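Local coordinates for protein TCR beta chain (Gallus gallus, PDB 6LIR) that pairs with the alpha chain to form the chicken T-cell receptor, which probably recognises antigen peptides presented by MHC molecules, at residues Ser91-Lys94 against Gly95-Leu99; Leu185-Ser188 against Ala189-Phe193; Leu8-Lys11 against Glu12-Ala16; Ser144-Pro148 against Asp149-Leu153; Glu52-Gly55 against Asp56-Gly60. All blocks are in the same frame, centred on the assembly; numbering follows the deposited sequence.

Interaction 1: Ser91-Lys94 against Gly95-Leu99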
loop_
_atom_site.group_PDB
_atom_site.type_symbol
_atom_site.label_atom_id
_atom_site.label_comp_id
_atom_site.label_asym_id
_atom_site.label_seq_id
_atom_site.Cartn_x
_atom_site.Cartn_y
_atom_site.Cartn_z
ATOM N N SER B 91 9.853 -12.440 -16.783
ATOM C CA SER B 91 10.546 -13.648 -16.368
ATOM C C SER B 91 11.502 -14.072 -17.472
ATOM O O SER B 91 11.390 -13.634 -18.620
ATOM C CB SER B 91 9.566 -14.779 -16.037
ATOM O OG SER B 91 8.716 -15.042 -17.137
ATOM N N SER B 92 12.453 -14.932 -17.097
ATOM C CA SER B 92 13.406 -15.489 -18.055
ATOM C C SER B 92 12.692 -16.093 -19.261
ATOM O O SER B 92 13.067 -15.849 -20.415
ATOM C CB SER B 92 14.290 -16.525 -17.362
ATOM O OG SER B 92 14.747 -17.507 -18.270
ATOM N N TYR B 93 11.657 -16.888 -18.998
ATOM C CA TYR B 93 10.786 -17.460 -20.015
ATOM C C TYR B 93 9.503 -17.874 -19.310
ATOM O O TYR B 93 9.436 -17.900 -18.079
ATOM C CB TYR B 93 11.450 -18.656 -20.715
ATOM C CG TYR B 93 12.132 -19.625 -19.762
ATOM C CD1 TYR B 93 11.388 -20.432 -18.907
ATOM C CD2 TYR B 93 13.516 -19.736 -19.720
ATOM C CE1 TYR B 93 12.002 -21.312 -18.033
ATOM C CE2 TYR B 93 14.141 -20.615 -18.844
ATOM C CZ TYR B 93 13.377 -21.401 -18.005
ATOM O OH TYR B 93 13.987 -22.278 -17.135
ATOM N N LYS B 94 8.480 -18.200 -20.094
ATOM C CA LYS B 94 7.246 -18.667 -19.482
ATOM C C LYS B 94 7.382 -20.123 -19.044
ATOM O O LYS B 94 8.122 -20.913 -19.638
ATOM C CB LYS B 94 6.038 -18.497 -20.406
ATOM C CG LYS B 94 4.743 -18.929 -19.712
ATOM C CD LYS B 94 3.505 -18.297 -20.276
ATOM C CE LYS B 94 2.865 -19.214 -21.286
ATOM N NZ LYS B 94 1.520 -18.730 -21.670
ATOM N N GLY B 95 6.632 -20.469 -18.004
ATOM C CA GLY B 95 6.559 -21.806 -17.456
ATOM C C GLY B 95 7.337 -21.988 -16.173
ATOM O O GLY B 95 8.563 -22.140 -16.179
ATOM N N ASN B 96 6.590 -21.997 -15.072
ATOM C CA ASN B 96 7.069 -22.278 -13.719
ATOM C C ASN B 96 8.422 -21.627 -13.441
ATOM O O ASN B 96 9.403 -22.275 -13.072
ATOM C CB ASN B 96 7.118 -23.781 -13.462
ATOM C CG ASN B 96 7.186 -24.108 -11.988
ATOM O OD1 ASN B 96 7.054 -23.225 -11.141
ATOM N ND2 ASN B 96 7.383 -25.381 -11.672
ATOM N N THR B 97 8.446 -20.306 -13.612
ATOM C CA THR B 97 9.617 -19.487 -13.382
ATOM C C THR B 97 9.058 -18.226 -12.734
ATOM O O THR B 97 8.053 -17.680 -13.221
ATOM C CB THR B 97 10.377 -19.148 -14.668
ATOM O OG1 THR B 97 10.319 -20.266 -15.565
ATOM C CG2 THR B 97 11.837 -18.818 -14.375
ATOM N N PRO B 98 9.653 -17.753 -11.643
ATOM C CA PRO B 98 9.071 -16.609 -10.934
ATOM C C PRO B 98 8.966 -15.384 -11.834
ATOM O O PRO B 98 9.839 -15.116 -12.663
ATOM C CB PRO B 98 10.049 -16.379 -9.779
ATOM C CG PRO B 98 11.342 -16.956 -10.271
ATOM C CD PRO B 98 10.954 -18.150 -11.076
ATOM N N LEU B 99 7.884 -14.640 -11.654
ATOM C CA LEU B 99 7.709 -13.365 -12.326
ATOM C C LEU B 99 8.275 -12.260 -11.447
ATOM O O LEU B 99 8.131 -12.289 -10.221
ATOM C CB LEU B 99 6.230 -13.092 -12.609
ATOM C CG LEU B 99 5.531 -13.880 -13.717
ATOM C CD1 LEU B 99 4.027 -13.666 -13.642
ATOM C CD2 LEU B 99 6.062 -13.479 -15.084
#
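T97 OG1 donates to G95 O at 2.6 Å, and this oxygen of T97 lies 3.2 Å from Y93 CE1. The donor meets G95 O from above the carbonyl plane rather than on a lone pair. T97 holds OG1 beside its backbone N (chi1 -36°), which brings it to both partners. The Y93 and T97 side chains cross at about a right angle. G95 O lies in the plane of the Y93 ring, at its edge. This loop joins strands 84-91 and 100-110 and is the CDR3 of the V domain, which in T-cell receptors usually meets antigen. At G95 the backbone angles would push any side chain into K94 O. Nearer the strands, S91 OG donates to Y93 O at 3.1 Å. S91 CB sits 3.4 Å from P98 O, and L99 CD2 comes within 3.7 Å of S91 OG. K94 CB turns away from 95-99, and K94 NZ is hydrogen-bonded to Y47 OH. N96 OD1 and L99 N are hydrogen-bonded to S46 OG and Y33 OH of the TCR alpha chain.

Interaction 2: Leu185-Ser188 against Ala189-Phe193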
loop_
_atom_site.group_PDB
_atom_site.type_symbol
_atom_site.label_atom_id
_atom_site.label_comp_id
_atom_site.label_asym_id
_atom_site.label_seq_id
_atom_site.Cartn_x
_atom_site.Cartn_y
_atom_site.Cartn_z
ATOM N N LEU B 185 4.557 10.055 11.079
ATOM C CA LEU B 185 5.902 9.606 11.417
ATOM C C LEU B 185 6.090 9.801 12.915
ATOM O O LEU B 185 6.116 10.938 13.398
ATOM C CB LEU B 185 6.959 10.374 10.622
ATOM C CG LEU B 185 8.404 10.277 11.126
ATOM C CD1 LEU B 185 8.891 8.831 11.144
ATOM C CD2 LEU B 185 9.337 11.153 10.290
ATOM N N ARG B 186 6.211 8.699 13.648
ATOM C CA ARG B 186 6.436 8.742 15.088
ATOM C C ARG B 186 7.909 8.489 15.379
ATOM O O ARG B 186 8.472 7.489 14.923
ATOM C CB ARG B 186 5.563 7.723 15.824
ATOM C CG ARG B 186 5.436 8.020 17.323
ATOM C CD ARG B 186 4.371 7.179 18.015
ATOM N NE ARG B 186 3.916 7.817 19.254
ATOM C CZ ARG B 186 3.257 7.193 20.227
ATOM N NH1 ARG B 186 2.971 5.904 20.119
ATOM N NH2 ARG B 186 2.884 7.860 21.313
ATOM N N ILE B 187 8.538 9.411 16.111
ATOM C CA ILE B 187 9.959 9.323 16.414
ATOM C C ILE B 187 10.174 9.484 17.914
ATOM O O ILE B 187 9.317 9.998 18.637
ATOM C CB ILE B 187 10.766 10.390 15.650
ATOM C CG1 ILE B 187 10.268 11.782 16.042
ATOM C CG2 ILE B 187 10.646 10.178 14.145
ATOM C CD1 ILE B 187 10.937 12.904 15.299
ATOM N N SER B 188 11.341 9.033 18.374
ATOM C CA SER B 188 11.737 9.232 19.762
ATOM C C SER B 188 11.890 10.720 20.071
ATOM O O SER B 188 12.155 11.537 19.187
ATOM C CB SER B 188 13.044 8.496 20.050
ATOM O OG SER B 188 14.126 9.139 19.401
ATOM N N ALA B 189 11.692 11.071 21.348
ATOM C CA ALA B 189 11.892 12.453 21.777
ATOM C C ALA B 189 13.311 12.943 21.488
ATOM O O ALA B 189 13.502 14.091 21.068
ATOM C CB ALA B 189 11.567 12.587 23.265
ATOM N N GLN B 190 14.318 12.081 21.689
ATOM C CA GLN B 190 15.706 12.447 21.396
ATOM C C GLN B 190 15.883 12.863 19.937
ATOM O O GLN B 190 16.603 13.825 19.638
ATOM C CB GLN B 190 16.668 11.313 21.765
ATOM C CG GLN B 190 16.193 9.897 21.511
ATOM C CD GLN B 190 15.375 9.359 22.673
ATOM O OE1 GLN B 190 14.180 9.639 22.781
ATOM N NE2 GLN B 190 16.020 8.612 23.566
ATOM N N GLU B 191 15.224 12.158 19.012
ATOM C CA GLU B 191 15.369 12.504 17.603
ATOM C C GLU B 191 14.602 13.777 17.277
ATOM O O GLU B 191 15.017 14.541 16.402
ATOM C CB GLU B 191 14.893 11.350 16.715
ATOM C CG GLU B 191 15.113 11.616 15.228
ATOM C CD GLU B 191 14.753 10.446 14.311
ATOM O OE1 GLU B 191 14.204 9.431 14.787
ATOM O OE2 GLU B 191 15.023 10.552 13.092
ATOM N N TRP B 192 13.500 14.033 17.985
ATOM C CA TRP B 192 12.732 15.249 17.731
ATOM C C TRP B 192 13.458 16.482 18.255
ATOM O O TRP B 192 13.392 17.552 17.640
ATOM C CB TRP B 192 11.341 15.154 18.358
ATOM C CG TRP B 192 10.642 16.485 18.389
ATOM C CD1 TRP B 192 10.327 17.223 19.495
ATOM C CD2 TRP B 192 10.198 17.246 17.258
ATOM N NE1 TRP B 192 9.703 18.391 19.121
ATOM C CE2 TRP B 192 9.612 18.429 17.756
ATOM C CE3 TRP B 192 10.230 17.038 15.877
ATOM C CZ2 TRP B 192 9.067 19.402 16.918
ATOM C CZ3 TRP B 192 9.689 18.008 15.045
ATOM C CH2 TRP B 192 9.114 19.173 15.569
ATOM N N PHE B 193 14.146 16.364 19.393
ATOM C CA PHE B 193 14.779 17.522 20.028
ATOM C C PHE B 193 16.191 17.703 19.469
ATOM O O PHE B 193 17.206 17.550 20.150
ATOM C CB PHE B 193 14.788 17.362 21.542
ATOM C CG PHE B 193 13.486 17.719 22.190
ATOM C CD1 PHE B 193 12.908 18.960 21.983
ATOM C CD2 PHE B 193 12.832 16.808 23.003
ATOM C CE1 PHE B 193 11.704 19.289 22.575
ATOM C CE2 PHE B 193 11.629 17.131 23.596
ATOM C CZ PHE B 193 11.063 18.372 23.381
HETATM O O HOH W 1 13.136 7.997 16.484
#
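S188 is the N-cap of the short helix 189-192. S188 OG accepts from E191 N at 3.2 Å, with an N-H...O angle of 152°. S188 O takes the first helical bond, from W192 N at 3.1 Å, met in the carbonyl plane; E191 N adds a weak bond to the same oxygen. A water bridges S188 N and E191 OE1. The water accepts from S188 N at 2.8 Å and donates to E191 OE1 at 2.5 Å, so it stands where a capping box would have a direct bond. E191 reaches this water with an extended chain, CG anti to the backbone N (chi1 -176°), and its OE2 forms a salt bridge with R162. With an alanine here, E191 N would probably be left with just the weak bond to S188 O, and the helix start would be less firmly fixed. Q190 folds back, its CG 3.0 Å from S188 OG. Further out, I187 CD1 packs on W192 CB at 3.8 Å, while I187 CG2 lies against E191 OE1. The helix follows strand 178-188 directly. W192 packs on A137 and L139 of strand 136-146 and I131 of helix 128-134, and I187 and E191 touch F199 of strand 198-207.

Interaction 3: Leu8-Lys11 against Glu12-Ala16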
loop_
_atom_site.group_PDB
_atom_site.type_symbol
_atom_site.label_atom_id
_atom_site.label_comp_id
_atom_site.label_asym_id
_atom_site.label_seq_id
_atom_site.Cartn_x
_atom_site.Cartn_y
_atom_site.Cartn_z
ATOM N N LEU B 8 -0.487 7.988 -13.503
ATOM C CA LEU B 8 -0.961 8.581 -14.745
ATOM C C LEU B 8 -2.441 8.906 -14.614
ATOM O O LEU B 8 -3.218 8.099 -14.096
ATOM C CB LEU B 8 -0.732 7.638 -15.930
ATOM C CG LEU B 8 -0.963 8.210 -17.331
ATOM C CD1 LEU B 8 0.072 9.273 -17.663
ATOM C CD2 LEU B 8 -0.933 7.096 -18.359
ATOM N N VAL B 9 -2.828 10.086 -15.092
ATOM C CA VAL B 9 -4.221 10.514 -15.104
ATOM C C VAL B 9 -4.592 10.895 -16.529
ATOM O O VAL B 9 -3.909 11.715 -17.153
ATOM C CB VAL B 9 -4.479 11.695 -14.151
ATOM C CG1 VAL B 9 -5.957 12.047 -14.152
ATOM C CG2 VAL B 9 -4.001 11.361 -12.746
ATOM N N LEU B 10 -5.675 10.315 -17.036
ATOM C CA LEU B 10 -6.106 10.547 -18.404
ATOM C C LEU B 10 -7.512 11.130 -18.426
ATOM O O LEU B 10 -8.285 10.993 -17.475
ATOM C CB LEU B 10 -6.093 9.250 -19.223
ATOM C CG LEU B 10 -4.764 8.523 -19.380
ATOM C CD1 LEU B 10 -4.975 7.276 -20.209
ATOM C CD2 LEU B 10 -3.730 9.440 -20.016
ATOM N N LYS B 11 -7.829 11.777 -19.540
ATOM C CA LYS B 11 -9.174 12.246 -19.834
ATOM C C LYS B 11 -9.887 11.238 -20.726
ATOM O O LYS B 11 -9.264 10.383 -21.360
ATOM C CB LYS B 11 -9.151 13.623 -20.508
ATOM C CG LYS B 11 -8.928 14.804 -19.564
ATOM C CD LYS B 11 -7.723 15.628 -19.996
ATOM C CE LYS B 11 -6.449 14.921 -19.608
ATOM N NZ LYS B 11 -5.169 15.634 -19.932
ATOM N N GLU B 12 -11.214 11.337 -20.752
ATOM C CA GLU B 12 -12.017 10.445 -21.576
ATOM C C GLU B 12 -11.625 10.571 -23.044
ATOM O O GLU B 12 -11.313 11.664 -23.529
ATOM C CB GLU B 12 -13.500 10.767 -21.401
ATOM C CG GLU B 12 -14.424 9.571 -21.515
ATOM C CD GLU B 12 -15.517 9.594 -20.468
ATOM O OE1 GLU B 12 -15.569 8.663 -19.637
ATOM O OE2 GLU B 12 -16.321 10.551 -20.471
ATOM N N ASP B 13 -11.602 9.432 -23.738
ATOM C CA ASP B 13 -11.313 9.290 -25.164
ATOM C C ASP B 13 -9.832 9.460 -25.467
ATOM O O ASP B 13 -9.427 9.309 -26.626
ATOM C CB ASP B 13 -12.119 10.265 -26.037
ATOM C CG ASP B 13 -13.614 10.030 -25.944
ATOM O OD1 ASP B 13 -14.150 10.025 -24.815
ATOM O OD2 ASP B 13 -14.256 9.853 -27.001
ATOM N N GLU B 14 -9.011 9.765 -24.470
ATOM C CA GLU B 14 -7.588 9.967 -24.687
ATOM C C GLU B 14 -6.896 8.660 -25.045
ATOM O O GLU B 14 -7.324 7.572 -24.654
ATOM C CB GLU B 14 -6.939 10.555 -23.441
ATOM C CG GLU B 14 -6.269 11.881 -23.662
ATOM C CD GLU B 14 -5.379 12.239 -22.506
ATOM O OE1 GLU B 14 -5.908 12.761 -21.511
ATOM O OE2 GLU B 14 -4.158 12.001 -22.587
ATOM N N ASN B 15 -5.816 8.779 -25.805
ATOM C CA ASN B 15 -4.915 7.660 -26.010
ATOM C C ASN B 15 -3.662 7.882 -25.176
ATOM O O ASN B 15 -3.278 9.018 -24.885
ATOM C CB ASN B 15 -4.539 7.513 -27.486
ATOM C CG ASN B 15 -5.707 7.077 -28.347
ATOM O OD1 ASN B 15 -6.615 6.387 -27.883
ATOM N ND2 ASN B 15 -5.687 7.476 -29.614
ATOM N N ALA B 16 -3.026 6.779 -24.794
ATOM C CA ALA B 16 -1.858 6.853 -23.932
ATOM C C ALA B 16 -1.114 5.534 -24.001
ATOM O O ALA B 16 -1.706 4.482 -24.251
ATOM C CB ALA B 16 -2.238 7.170 -22.482
#
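L8 makes a loose apolar contact, its CD2 4.3 Å from A16 CB. Two residues on, L10 is closer. Its CD1 lies 3.6 Å from A16 CB, and its CD2 meets E14 OE2 at 3.7 Å. L10 is thus shared between a methyl group and a carboxylate. K11 N donates to E14 OE1 at 2.9 Å, nearly straight at 165°, and meets that oxygen from above the carboxylate plane. The K11 side chain is bent at chi2 (124°) and chi3 (-77°), which brings it back across the glutamate. K11 NZ makes a long salt bridge to E14 OE1 at 3.4 Å. K11 CE is nearer that oxygen, so the ammonium is not squarely aimed at it. K11 O accepts from E14 N at 3.2 Å. That bond closes a type II turn from K11 to E14, with D13 at the positive phi usual for its third position. The turn takes the chain from strand 7-11 towards strand 16-21 at one end of the V domain. Within the turn, E12 touches K79, K80 and K112. Were E14 an alanine, K11 N and K11 NZ would probably both lose their acceptor, and the lysine would be set free to swing. One carboxylate oxygen serves both a main-chain N-H and a charge. The lysine probably helps to offset its negative charge; L8, L10 and A16 form the apolar part, with L10 buried.

Interaction 4: Ser144-Pro148 against Asp149-Leu153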
loop_
_atom_site.group_PDB
_atom_site.type_symbol
_atom_site.label_atom_id
_atom_site.label_comp_id
_atom_site.label_asym_id
_atom_site.label_seq_id
_atom_site.Cartn_x
_atom_site.Cartn_y
_atom_site.Cartn_z
ATOM N N SER B 144 -4.629 17.286 1.637
ATOM C CA SER B 144 -6.064 17.429 1.457
ATOM C C SER B 144 -6.337 18.350 0.280
ATOM O O SER B 144 -5.460 19.087 -0.180
ATOM C CB SER B 144 -6.734 17.980 2.722
ATOM O OG SER B 144 -6.057 19.137 3.186
ATOM N N GLY B 145 -7.579 18.315 -0.193
ATOM C CA GLY B 145 -7.999 19.193 -1.260
ATOM C C GLY B 145 -7.781 18.663 -2.658
ATOM O O GLY B 145 -8.060 19.387 -3.622
ATOM N N PHE B 146 -7.289 17.434 -2.809
ATOM C CA PHE B 146 -6.833 16.965 -4.110
ATOM C C PHE B 146 -7.867 16.066 -4.783
ATOM O O PHE B 146 -8.735 15.471 -4.140
ATOM C CB PHE B 146 -5.495 16.227 -3.987
ATOM C CG PHE B 146 -5.527 15.030 -3.073
ATOM C CD1 PHE B 146 -5.902 13.784 -3.550
ATOM C CD2 PHE B 146 -5.153 15.146 -1.745
ATOM C CE1 PHE B 146 -5.918 12.683 -2.719
ATOM C CE2 PHE B 146 -5.166 14.048 -0.908
ATOM C CZ PHE B 146 -5.551 12.815 -1.395
ATOM N N PHE B 147 -7.761 15.996 -6.114
ATOM C CA PHE B 147 -8.591 15.185 -6.993
ATOM C C PHE B 147 -7.734 14.791 -8.191
ATOM O O PHE B 147 -7.080 15.670 -8.779
ATOM C CB PHE B 147 -9.848 15.918 -7.460
ATOM C CG PHE B 147 -10.822 15.035 -8.181
ATOM C CD1 PHE B 147 -11.723 14.256 -7.475
ATOM C CD2 PHE B 147 -10.826 14.971 -9.563
ATOM C CE1 PHE B 147 -12.614 13.435 -8.135
ATOM C CE2 PHE B 147 -11.715 14.151 -10.229
ATOM C CZ PHE B 147 -12.611 13.383 -9.516
ATOM N N PRO B 148 -7.707 13.506 -8.585
ATOM C CA PRO B 148 -8.529 12.407 -8.072
ATOM C C PRO B 148 -7.976 11.733 -6.818
ATOM O O PRO B 148 -7.039 12.238 -6.201
ATOM C CB PRO B 148 -8.562 11.416 -9.242
ATOM C CG PRO B 148 -7.416 11.793 -10.139
ATOM C CD PRO B 148 -6.774 13.046 -9.626
ATOM N N ASP B 149 -8.574 10.593 -6.457
ATOM C CA ASP B 149 -8.327 9.979 -5.157
ATOM C C ASP B 149 -6.900 9.485 -4.964
ATOM O O ASP B 149 -6.483 9.295 -3.816
ATOM C CB ASP B 149 -9.286 8.807 -4.952
ATOM C CG ASP B 149 -9.026 7.671 -5.918
ATOM O OD1 ASP B 149 -8.621 7.950 -7.065
ATOM O OD2 ASP B 149 -9.225 6.499 -5.532
ATOM N N HIS B 150 -6.138 9.271 -6.032
ATOM C CA HIS B 150 -4.818 8.671 -5.888
ATOM C C HIS B 150 -3.730 9.720 -5.724
ATOM O O HIS B 150 -3.644 10.674 -6.504
ATOM C CB HIS B 150 -4.458 7.752 -7.049
ATOM C CG HIS B 150 -3.336 6.819 -6.715
ATOM N ND1 HIS B 150 -2.028 7.068 -7.070
ATOM C CD2 HIS B 150 -3.324 5.652 -6.026
ATOM C CE1 HIS B 150 -1.260 6.086 -6.631
ATOM N NE2 HIS B 150 -2.022 5.212 -5.998
ATOM N N LEU B 151 -2.884 9.509 -4.721
ATOM C CA LEU B 151 -1.777 10.393 -4.401
ATOM C C LEU B 151 -0.821 9.613 -3.513
ATOM O O LEU B 151 -1.246 8.755 -2.737
ATOM C CB LEU B 151 -2.283 11.660 -3.706
ATOM C CG LEU B 151 -1.313 12.693 -3.145
ATOM C CD1 LEU B 151 -1.942 14.055 -3.301
ATOM C CD2 LEU B 151 -1.004 12.415 -1.679
ATOM N N ASN B 152 0.471 9.899 -3.642
ATOM C CA ASN B 152 1.481 9.233 -2.836
ATOM C C ASN B 152 2.083 10.221 -1.849
ATOM O O ASN B 152 2.401 11.358 -2.210
ATOM C CB ASN B 152 2.589 8.646 -3.713
ATOM C CG ASN B 152 2.217 7.301 -4.295
ATOM O OD1 ASN B 152 2.279 7.102 -5.509
ATOM N ND2 ASN B 152 1.829 6.368 -3.433
ATOM N N LEU B 153 2.251 9.769 -0.607
ATOM C CA LEU B 153 2.829 10.573 0.464
ATOM C C LEU B 153 3.998 9.802 1.059
ATOM O O LEU B 153 3.824 8.665 1.507
ATOM C CB LEU B 153 1.770 10.871 1.531
ATOM C CG LEU B 153 1.791 12.179 2.318
ATOM C CD1 LEU B 153 1.757 13.379 1.394
ATOM C CD2 LEU B 153 0.610 12.213 3.280
HETATM O O HOH W 2 -4.888 13.222 -6.977
#
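L151 CD1 stands over the face of the F146 ring, 3.8 Å from its centroid and 14° off the normal. This is a CH-pi contact. L151 CB sits lower down the same side chain, 3.9 Å from F146 CE1. The rim of the ring meets main-chain oxygens instead. D149 O lies in the ring plane, 3.6 Å from F146 CE1, and P148 O is also at the edge. F146 turns its ring inward by setting CG between its backbone N and carbonyl carbon (chi1 59°). Next comes a water that donates to P148 O at 2.5 Å and to H150 O at 2.9 Å. It ties the two carbonyl groups together across the bend. The peptide bond before P148 is cis. A cis proline after an aromatic residue at this point is a familiar feature of immunoglobulin constant domains, where the chain leaves one sheet for the other. Here it lies between strands 136-146 and 152-157. P148 CB also covers one face of the F147 ring. At the start of the bend the chain turns a corner at G145, and G145 and F146 face Y179 in a G1 beta bulge. D149 OD2 forms a salt bridge with R106 of the V domain, while D149 O is bonded to S172 OG. P119 touches both F146 and L151, and A143 lies against L151.

Interaction 5: Glu52-Gly55 against Asp56-Gly60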
loop_
_atom_site.group_PDB
_atom_site.type_symbol
_atom_site.label_atom_id
_atom_site.label_comp_id
_atom_site.label_asym_id
_atom_site.label_seq_id
_atom_site.Cartn_x
_atom_site.Cartn_y
_atom_site.Cartn_z
ATOM N N GLU B 52 3.484 -10.424 -29.425
ATOM C CA GLU B 52 2.484 -10.059 -28.433
ATOM C C GLU B 52 1.387 -11.114 -28.382
ATOM O O GLU B 52 1.096 -11.780 -29.380
ATOM C CB GLU B 52 1.876 -8.682 -28.729
ATOM C CG GLU B 52 2.887 -7.539 -28.708
ATOM C CD GLU B 52 3.523 -7.289 -30.066
ATOM O OE1 GLU B 52 2.865 -7.565 -31.093
ATOM O OE2 GLU B 52 4.680 -6.818 -30.106
ATOM N N ASN B 53 0.776 -11.258 -27.205
ATOM C CA ASN B 53 -0.356 -12.154 -27.014
ATOM C C ASN B 53 -1.450 -11.424 -26.254
ATOM O O ASN B 53 -1.202 -10.886 -25.170
ATOM C CB ASN B 53 0.044 -13.416 -26.241
ATOM C CG ASN B 53 1.167 -14.178 -26.904
ATOM O OD1 ASN B 53 0.989 -14.771 -27.966
ATOM N ND2 ASN B 53 2.335 -14.177 -26.272
ATOM N N LYS B 54 -2.659 -11.425 -26.809
ATOM C CA LYS B 54 -3.795 -10.849 -26.105
ATOM C C LYS B 54 -4.125 -11.683 -24.875
ATOM O O LYS B 54 -3.988 -12.910 -24.883
ATOM C CB LYS B 54 -5.016 -10.773 -27.020
ATOM C CG LYS B 54 -4.823 -9.965 -28.291
ATOM C CD LYS B 54 -6.061 -10.063 -29.174
ATOM C CE LYS B 54 -5.843 -9.418 -30.537
ATOM N NZ LYS B 54 -7.044 -9.566 -31.410
ATOM N N GLY B 55 -4.561 -11.014 -23.812
ATOM C CA GLY B 55 -5.085 -11.680 -22.638
ATOM C C GLY B 55 -6.591 -11.829 -22.717
ATOM O O GLY B 55 -7.200 -11.679 -23.778
ATOM N N ASP B 56 -7.206 -12.102 -21.564
ATOM C CA ASP B 56 -8.662 -12.227 -21.522
ATOM C C ASP B 56 -9.353 -10.874 -21.605
ATOM O O ASP B 56 -10.488 -10.792 -22.085
ATOM C CB ASP B 56 -9.118 -12.959 -20.261
ATOM C CG ASP B 56 -9.387 -14.427 -20.512
ATOM O OD1 ASP B 56 -9.968 -14.749 -21.571
ATOM O OD2 ASP B 56 -8.995 -15.258 -19.666
ATOM N N ILE B 57 -8.696 -9.815 -21.138
ATOM C CA ILE B 57 -9.334 -8.518 -20.949
ATOM C C ILE B 57 -8.679 -7.504 -21.876
ATOM O O ILE B 57 -8.627 -6.307 -21.573
ATOM C CB ILE B 57 -9.253 -8.059 -19.483
ATOM C CG1 ILE B 57 -7.799 -8.031 -19.011
ATOM C CG2 ILE B 57 -10.082 -8.970 -18.593
ATOM C CD1 ILE B 57 -7.605 -7.299 -17.704
ATOM N N HIS B 58 -8.181 -7.983 -23.019
ATOM C CA HIS B 58 -7.394 -7.140 -23.910
ATOM C C HIS B 58 -8.233 -6.107 -24.650
ATOM O O HIS B 58 -7.674 -5.124 -25.146
ATOM C CB HIS B 58 -6.682 -8.016 -24.940
ATOM C CG HIS B 58 -7.601 -8.570 -25.986
ATOM N ND1 HIS B 58 -7.961 -7.862 -27.115
ATOM C CD2 HIS B 58 -8.253 -9.754 -26.064
ATOM C CE1 HIS B 58 -8.786 -8.590 -27.845
ATOM N NE2 HIS B 58 -8.978 -9.744 -27.231
ATOM N N THR B 59 -9.548 -6.307 -24.743
ATOM C CA THR B 59 -10.409 -5.345 -25.424
ATOM C C THR B 59 -10.278 -3.966 -24.795
ATOM O O THR B 59 -10.603 -3.773 -23.620
ATOM C CB THR B 59 -11.863 -5.811 -25.400
ATOM O OG1 THR B 59 -11.989 -7.001 -26.187
ATOM C CG2 THR B 59 -12.765 -4.735 -25.984
ATOM N N GLY B 60 -9.799 -3.008 -25.584
ATOM C CA GLY B 60 -9.469 -1.690 -25.089
ATOM C C GLY B 60 -7.985 -1.433 -24.998
ATOM O O GLY B 60 -7.587 -0.342 -24.573
#
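K54 lies across one face of the H58 imidazole, and this is the tight part of the contact. K54 CD is 3.4 Å from the H58 ring centroid and 13° off the normal, a close CH-pi contact. K54 CB joins in at 3.5 Å from H58 CD2. The edge is met as well: G55 O lies in the ring plane, 3.2 Å from H58 CD2. H58 has CG between its backbone N and carbonyl carbon (chi1 73°), which sets one ring face against the K54 chain and its CD2 edge at G55 O. T59 OG1 approaches the opposite face, offset toward the rim. The exposed lysine end is looser. The K54 chain is extended beyond CG and carries K54 NZ past the ring, 4.6 Å from H58 NE2 and not in contact. A protonated histidine would probably be somewhat disfavoured by that nearby charge. D56 turns away from 52-55, and its OD2 is held by a salt bridge to K96 of the TCR alpha chain. G55 has no side chain, and one there would run into D56 N. Segment 52-55 ends strand 51-54, the C'' edge strand of the V-set fold, outermost within this chain. G55 and N53 bond through their backbones to I43 and S45 of strand 40-46. K54 and H58 pack on Y44, I57 on Q41 and I43, and the loop leads to strand D (61-67).

How the interactions relate
Along the chain the contacts come in the order 3, 5, 1, 4, 2, each closing before the next opens. Interactions 3, 5 and 1 belong to the V domain; 4 and 2 belong to the C domain. Interactions 3 and 5 reach the same six-stranded sheet, with centres about 19 Å apart. Interactions 5 and 1 come within about 7 Å at their nearest atoms, and both have alpha-chain partners. Interactions 4 and 2 involve neighbouring strands, 136-146 and 178-188, their centres about 27 Å apart. One meeting point of the domains is V9 CG1 on P148 CG, at 4.3 Å. Interactions 1 and 2 lie about 45 Å apart between centres, so the loop that probably faces antigen is remote from the constant-domain helix.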